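Local coordinates for ORF14 (Streptomyces clavuligerus, PDB 2WPX), which binds acetyl-CoA as a tandem GNAT protein of the clavulanic acid pathway and is probably an acyltransferase, at residues D18-Q23 with V63-G68. Numbering follows the deposited sequence.
Sequences DETVGQ and VVRSGG
With chi1 of T20 at -48°, CG2 lies opposite the backbone N and reaches V63, while V63 at chi1 -67° holds its CG2 between its own N and carbonyl carbon, aimed at the helix. The two methyls meet at 3.5 Å, T20 CG2 against V63 CG2, in a small worked example of how a GNAT domain seats its first helix on its sheet. Helix 18-33 lays one face over strand 57-66, and V63 is flanked within the sheet by V11 and V70 of the neighbouring strands, so the threonine methyl joins a hydrophobic patch. T20 OG1, on the other branch and beside the backbone N, is hydrogen-bonded to D17 OD1, just ahead of the helix.

Two residues along the strand, R65 bends at chi3 and runs at about a right angle to the T20 side chain, bringing NH1 towards the threonine hydroxyl. T20 OG1 sits at the edge of the guanidinium, near its plane, but 4.1 Å from R65 NH1, a loose approach; the charge is anchored instead by a salt bridge to E9 on strand 9-12.

Q23 extends the contact to the hairpin turn, where its OE1 lies 4.2 Å from G68 O, a loose approach of two acceptors, and takes its hydrogen bond from V70 N instead. The other end of the same amide reaches back one turn: Q23 NE2 donates to E19 OE1 at 3.2 Å, arriving from above the carboxylate plane.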
loop_
_atom_site.group_PDB
_atom_site.type_symbol
_atom_site.label_atom_id
_atom_site.label_comp_id
_atom_site.label_asym_id
_atom_site.label_seq_id
_atom_site.Cartn_x
_atom_site.Cartn_y
_atom_site.Cartn_z
ATOM N N ASP A 18 -5.850 20.630 14.714
ATOM C CA ASP A 18 -6.939 20.511 13.755
ATOM C C ASP A 18 -6.783 21.411 12.529
ATOM O O ASP A 18 -7.043 20.990 11.409
ATOM C CB ASP A 18 -8.296 20.735 14.403
ATOM C CG ASP A 18 -8.681 19.635 15.396
ATOM O OD1 ASP A 18 -9.894 19.382 15.549
ATOM O OD2 ASP A 18 -7.815 19.027 16.055
ATOM N N GLU A 19 -6.337 22.636 12.742
ATOM C CA GLU A 19 -6.156 23.585 11.650
ATOM C C GLU A 19 -5.162 23.089 10.631
ATOM O O GLU A 19 -5.509 23.045 9.442
ATOM C CB GLU A 19 -5.768 24.990 12.139
ATOM C CG GLU A 19 -5.463 25.967 10.980
ATOM C CD GLU A 19 -6.742 26.484 10.285
ATOM O OE1 GLU A 19 -6.997 26.040 9.127
ATOM O OE2 GLU A 19 -7.478 27.349 10.886
ATOM N N THR A 20 -3.954 22.712 11.086
ATOM C CA THR A 20 -2.926 22.111 10.215
ATOM C C THR A 20 -3.361 20.753 9.617
ATOM O O THR A 20 -3.146 20.518 8.431
ATOM C CB THR A 20 -1.506 21.976 10.893
ATOM O OG1 THR A 20 -1.156 23.205 11.507
ATOM C CG2 THR A 20 -0.418 21.712 9.863
ATOM N N VAL A 21 -3.981 19.871 10.398
ATOM C CA VAL A 21 -4.480 18.629 9.791
ATOM C C VAL A 21 -5.492 18.874 8.686
ATOM O O VAL A 21 -5.409 18.243 7.644
ATOM C CB VAL A 21 -5.143 17.650 10.786
ATOM C CG1 VAL A 21 -5.656 16.452 10.036
ATOM C CG2 VAL A 21 -4.149 17.222 11.851
ATOM N N GLY A 22 -6.461 19.761 8.945
ATOM C CA GLY A 22 -7.456 20.160 7.950
ATOM C C GLY A 22 -6.876 20.620 6.617
ATOM O O GLY A 22 -7.307 20.171 5.546
ATOM N N GLN A 23 -5.900 21.523 6.691
ATOM C CA GLN A 23 -5.112 21.922 5.515
ATOM C C GLN A 23 -4.389 20.805 4.813
ATOM O O GLN A 23 -4.336 20.777 3.613
ATOM C CB GLN A 23 -4.124 23.074 5.848
ATOM C CG GLN A 23 -4.874 24.418 5.646
ATOM C CD GLN A 23 -4.089 25.628 6.098
ATOM O OE1 GLN A 23 -3.000 25.885 5.588
ATOM N NE2 GLN A 23 -4.652 26.389 7.034
ATOM N N VAL A 63 4.566 19.396 7.577
ATOM C CA VAL A 63 4.080 20.210 6.483
ATOM C C VAL A 63 4.983 21.393 6.216
ATOM O O VAL A 63 5.822 21.777 7.053
ATOM C CB VAL A 63 2.607 20.686 6.686
ATOM C CG1 VAL A 63 1.654 19.515 6.643
ATOM C CG2 VAL A 63 2.473 21.511 7.959
ATOM N N VAL A 64 4.808 22.000 5.045
ATOM C CA VAL A 64 5.538 23.240 4.773
ATOM C C VAL A 64 4.535 24.367 4.470
ATOM O O VAL A 64 3.548 24.163 3.760
ATOM C CB VAL A 64 6.655 23.082 3.725
ATOM C CG1 VAL A 64 6.096 22.820 2.332
ATOM C CG2 VAL A 64 7.559 24.324 3.757
ATOM N N ARG A 65 4.760 25.525 5.071
ATOM C CA ARG A 65 3.853 26.635 4.904
ATOM C C ARG A 65 4.467 27.816 4.164
ATOM O O ARG A 65 5.677 28.103 4.233
ATOM C CB ARG A 65 3.312 27.081 6.264
ATOM C CG ARG A 65 2.497 25.977 6.940
ATOM C CD ARG A 65 1.574 26.539 7.984
ATOM N NE ARG A 65 2.351 27.284 8.969
ATOM C CZ ARG A 65 2.122 27.254 10.275
ATOM N NH1 ARG A 65 1.144 26.499 10.798
ATOM N NH2 ARG A 65 2.908 27.950 11.065
ATOM N N SER A 66 3.619 28.475 3.393
ATOM C CA SER A 66 4.055 29.664 2.695
ATOM C C SER A 66 2.975 30.704 2.911
ATOM O O SER A 66 1.815 30.494 2.541
ATOM C CB SER A 66 4.283 29.380 1.194
ATOM O OG SER A 66 4.649 30.553 0.490
ATOM N N GLY A 67 3.367 31.829 3.499
ATOM C CA GLY A 67 2.412 32.858 3.859
ATOM C C GLY A 67 1.350 32.284 4.784
ATOM O O GLY A 67 0.165 32.582 4.644
ATOM N N GLY A 68 1.777 31.446 5.723
ATOM C CA GLY A 68 0.839 30.901 6.680
ATOM C C GLY A 68 -0.056 29.779 6.192
ATOM O O GLY A 68 -0.847 29.253 6.985
#